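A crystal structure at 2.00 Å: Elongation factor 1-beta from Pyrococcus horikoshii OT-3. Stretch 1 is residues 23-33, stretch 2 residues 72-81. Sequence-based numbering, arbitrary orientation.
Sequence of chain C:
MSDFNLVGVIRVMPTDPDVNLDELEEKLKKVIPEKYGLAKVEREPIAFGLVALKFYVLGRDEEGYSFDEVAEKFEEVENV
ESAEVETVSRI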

# COMPACT_ATOMS: atom_id res chain seq x y z
N GLU C 23 -14.23 -26.76 1.64
CA GLU C 23 -15.01 -26.82 0.42
C GLU C 23 -14.83 -25.54 -0.38
O GLU C 23 -14.69 -25.60 -1.61
CB GLU C 23 -16.48 -27.00 0.79
CG GLU C 23 -17.45 -27.13 -0.36
CD GLU C 23 -18.88 -27.32 0.13
OE1 GLU C 23 -19.77 -26.62 -0.39
OE2 GLU C 23 -19.10 -28.13 1.07
N LEU C 24 -14.84 -24.41 0.33
CA LEU C 24 -14.70 -23.09 -0.26
C LEU C 24 -13.28 -22.89 -0.84
O LEU C 24 -13.11 -22.47 -2.00
CB LEU C 24 -15.05 -21.98 0.77
CG LEU C 24 -14.79 -20.56 0.29
CD1 LEU C 24 -15.73 -20.23 -0.87
CD2 LEU C 24 -14.98 -19.54 1.40
N GLU C 25 -12.27 -23.26 -0.08
CA GLU C 25 -10.89 -23.22 -0.59
C GLU C 25 -10.76 -23.95 -1.90
O GLU C 25 -10.21 -23.41 -2.86
CB GLU C 25 -9.94 -23.82 0.42
CG GLU C 25 -8.46 -23.70 0.07
CD GLU C 25 -7.58 -24.26 1.16
OE1 GLU C 25 -8.00 -24.15 2.33
OE2 GLU C 25 -6.50 -24.82 0.84
N GLU C 26 -11.27 -25.18 -1.93
CA GLU C 26 -11.18 -26.04 -3.12
C GLU C 26 -11.83 -25.38 -4.34
O GLU C 26 -11.34 -25.55 -5.45
CB GLU C 26 -11.82 -27.42 -2.85
CG GLU C 26 -11.39 -28.51 -3.84
CD GLU C 26 -12.39 -29.66 -3.98
OE1 GLU C 26 -12.64 -30.37 -2.98
OE2 GLU C 26 -12.92 -29.86 -5.10
N LYS C 27 -12.95 -24.68 -4.12
CA LYS C 27 -13.71 -24.03 -5.21
C LYS C 27 -13.00 -22.80 -5.73
O LYS C 27 -12.97 -22.53 -6.95
CB LYS C 27 -15.12 -23.62 -4.75
CG LYS C 27 -16.20 -24.68 -5.01
CD LYS C 27 -17.31 -24.68 -3.97
CE LYS C 27 -18.55 -25.46 -4.41
NZ LYS C 27 -19.66 -24.56 -4.86
N LEU C 28 -12.48 -22.02 -4.79
CA LEU C 28 -11.72 -20.83 -5.13
C LEU C 28 -10.46 -21.19 -5.91
O LEU C 28 -10.09 -20.50 -6.84
CB LEU C 28 -11.32 -20.11 -3.85
CG LEU C 28 -12.49 -19.49 -3.13
CD1 LEU C 28 -12.05 -19.10 -1.70
CD2 LEU C 28 -13.01 -18.31 -3.92
N LYS C 29 -9.80 -22.27 -5.51
CA LYS C 29 -8.59 -22.68 -6.22
C LYS C 29 -8.87 -22.94 -7.70
O LYS C 29 -8.10 -22.52 -8.54
CB LYS C 29 -7.94 -23.89 -5.55
CG LYS C 29 -7.18 -23.55 -4.28
CD LYS C 29 -6.87 -24.79 -3.47
CE LYS C 29 -5.79 -24.52 -2.44
NZ LYS C 29 -5.64 -25.62 -1.45
N LYS C 30 -10.03 -23.54 -8.02
CA LYS C 30 -10.37 -23.89 -9.40
C LYS C 30 -10.68 -22.69 -10.32
O LYS C 30 -10.72 -22.87 -11.52
CB LYS C 30 -11.58 -24.87 -9.43
CG LYS C 30 -11.27 -26.23 -8.78
CD LYS C 30 -12.54 -27.07 -8.56
CE LYS C 30 -13.15 -27.51 -9.89
NZ LYS C 30 -13.95 -28.78 -9.81
N VAL C 31 -10.94 -21.50 -9.76
CA VAL C 31 -11.26 -20.31 -10.58
C VAL C 31 -10.10 -19.31 -10.72
O VAL C 31 -10.27 -18.34 -11.39
CB VAL C 31 -12.51 -19.53 -10.09
CG1 VAL C 31 -13.72 -20.45 -10.04
CG2 VAL C 31 -12.30 -18.83 -8.72
N ILE C 32 -8.95 -19.53 -10.06
CA ILE C 32 -7.73 -18.76 -10.41
C ILE C 32 -7.34 -19.05 -11.88
O ILE C 32 -7.11 -20.19 -12.24
CB ILE C 32 -6.53 -19.13 -9.53
CG1 ILE C 32 -6.83 -18.80 -8.04
CG2 ILE C 32 -5.28 -18.38 -9.98
CD1 ILE C 32 -6.01 -19.64 -7.09
N PRO C 33 -7.24 -18.01 -12.72
CA PRO C 33 -6.89 -18.26 -14.13
C PRO C 33 -5.51 -18.89 -14.35
O PRO C 33 -4.59 -18.66 -13.55
CB PRO C 33 -6.97 -16.88 -14.76
CG PRO C 33 -7.87 -16.09 -13.88
CD PRO C 33 -7.63 -16.61 -12.49
N GLU C 72 -12.36 -10.80 -8.48
CA GLU C 72 -13.72 -10.90 -9.07
C GLU C 72 -14.14 -12.34 -9.36
O GLU C 72 -15.27 -12.70 -9.15
CB GLU C 72 -13.83 -10.11 -10.40
CG GLU C 72 -13.36 -8.67 -10.36
CD GLU C 72 -13.67 -7.95 -9.06
OE1 GLU C 72 -14.78 -8.14 -8.52
OE2 GLU C 72 -12.82 -7.16 -8.59
N LYS C 73 -13.23 -13.16 -9.84
CA LYS C 73 -13.56 -14.57 -10.04
C LYS C 73 -13.94 -15.21 -8.72
O LYS C 73 -14.97 -15.86 -8.64
CB LYS C 73 -12.44 -15.32 -10.78
CG LYS C 73 -12.26 -14.81 -12.21
CD LYS C 73 -13.45 -15.17 -13.12
CE LYS C 73 -13.31 -14.54 -14.51
NZ LYS C 73 -14.52 -14.82 -15.32
N PHE C 74 -13.18 -14.92 -7.68
CA PHE C 74 -13.49 -15.30 -6.30
C PHE C 74 -14.85 -14.79 -5.76
O PHE C 74 -15.56 -15.55 -5.09
CB PHE C 74 -12.41 -14.75 -5.36
CG PHE C 74 -11.10 -15.45 -5.39
CD1 PHE C 74 -10.79 -16.46 -6.27
CD2 PHE C 74 -10.10 -15.03 -4.48
CE1 PHE C 74 -9.55 -17.05 -6.26
CE2 PHE C 74 -8.86 -15.63 -4.47
CZ PHE C 74 -8.58 -16.64 -5.38
N GLU C 75 -15.22 -13.55 -6.06
CA GLU C 75 -16.51 -13.01 -5.61
C GLU C 75 -17.74 -13.70 -6.25
O GLU C 75 -18.86 -13.58 -5.75
CB GLU C 75 -16.54 -11.49 -5.75
CG GLU C 75 -15.67 -10.74 -4.70
CD GLU C 75 -15.88 -9.21 -4.67
OE1 GLU C 75 -16.54 -8.70 -5.58
OE2 GLU C 75 -15.42 -8.52 -3.71
N GLU C 76 -17.54 -14.43 -7.34
CA GLU C 76 -18.61 -15.18 -7.97
C GLU C 76 -18.85 -16.53 -7.27
O GLU C 76 -19.92 -17.11 -7.42
CB GLU C 76 -18.32 -15.39 -9.47
CG GLU C 76 -18.42 -14.10 -10.30
CD GLU C 76 -17.63 -14.11 -11.62
OE1 GLU C 76 -17.02 -15.14 -11.98
OE2 GLU C 76 -17.62 -13.06 -12.31
N VAL C 77 -17.86 -17.02 -6.51
CA VAL C 77 -17.97 -18.36 -5.90
C VAL C 77 -18.94 -18.36 -4.71
O VAL C 77 -19.02 -17.37 -3.96
CB VAL C 77 -16.60 -18.92 -5.50
CG1 VAL C 77 -16.71 -20.26 -4.78
CG2 VAL C 77 -15.72 -19.09 -6.73
N GLU C 78 -19.67 -19.47 -4.58
CA GLU C 78 -20.72 -19.65 -3.56
C GLU C 78 -20.08 -19.55 -2.18
O GLU C 78 -19.00 -20.10 -1.95
CB GLU C 78 -21.35 -21.04 -3.73
CG GLU C 78 -22.57 -21.34 -2.88
CD GLU C 78 -23.02 -22.79 -3.08
OE1 GLU C 78 -22.89 -23.60 -2.13
OE2 GLU C 78 -23.43 -23.12 -4.21
N ASN C 79 -20.74 -18.81 -1.29
CA ASN C 79 -20.31 -18.57 0.10
C ASN C 79 -19.16 -17.56 0.31
O ASN C 79 -18.55 -17.50 1.37
CB ASN C 79 -20.00 -19.87 0.82
CG ASN C 79 -21.21 -20.78 0.94
OD1 ASN C 79 -22.33 -20.39 0.62
ND2 ASN C 79 -20.98 -21.98 1.44
N VAL C 80 -18.88 -16.75 -0.70
CA VAL C 80 -17.95 -15.68 -0.61
C VAL C 80 -18.69 -14.39 -0.41
O VAL C 80 -19.42 -13.95 -1.29
CB VAL C 80 -17.14 -15.55 -1.89
CG1 VAL C 80 -16.24 -14.33 -1.85
CG2 VAL C 80 -16.33 -16.84 -2.15
N GLU C 81 -18.40 -13.71 0.70
CA GLU C 81 -18.88 -12.35 0.96
C GLU C 81 -18.12 -11.24 0.22
O GLU C 81 -18.71 -10.30 -0.32
CB GLU C 81 -18.82 -12.08 2.48
CG GLU C 81 -19.39 -10.74 2.90
CD GLU C 81 -20.90 -10.67 2.79
OE1 GLU C 81 -21.50 -11.68 2.43
OE2 GLU C 81 -21.50 -9.62 3.09
O HOH W 1 -20.48 -24.47 -2.31

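Phe74, Val77 and Leu28 cover the most surface in this contact. It buries 550 Å² in all, both sides summed, and no hydrogen bond crosses directly between the stretches. Packing of apolar side chains accounts for most of it.

Phe74 sits on the helix of stretch 2. Its CA-to-CB bond points sideways, but with chi1 in the m well the ring comes nearer to stretch 1. Val31 CG2 lies 3.7 Å from Phe74 CD1, and Ile32 CG1 lies 3.7 Å from Phe74 CE1. Both meet the ring at its edge, near its plane. The carbonyl Leu28 O is also close, 3.5 Å from Phe74 CE1. Leu28 O accepts a backbone hydrogen bond from Val31 N (3.2 Å).

Leu28 likewise starts sideways and reaches across with its end. Its CD2 methyl is shared by three neighbours. Leu28 CD2 is 3.7 Å from Phe74 CD1, 4.0 Å from Val77 CB and 4.0 Å from Val80 CG2.

Val77 follows the helix and opens a type II turn that runs to Val80. The CA-to-CB bond of Val77 points toward stretch 1. Val77 CG1 lies 3.7 Å from Lys27 CB and 4.0 Å from Leu24 CD1, while Val77 CG2 lies 4.0 Å from Val31 CG2. Both methyls of Val77 also lie near Leu28 CD2. Leu24 CD1 also packs against the turn, 3.4 Å from Glu78 O and 3.7 Å from Val80 CG2.

A polar link runs beside this packing. Lys27 NZ is 4.1 Å from Glu78 OE2, too far for a salt bridge. Water 1 joins the groups instead. Water 1 accepts from Lys27 NZ (2.7 Å) and donates to Glu78 OE1 (2.6 Å) and Glu23 OE1 (3.0 Å). The stretches are therefore bridged by water at this exposed margin.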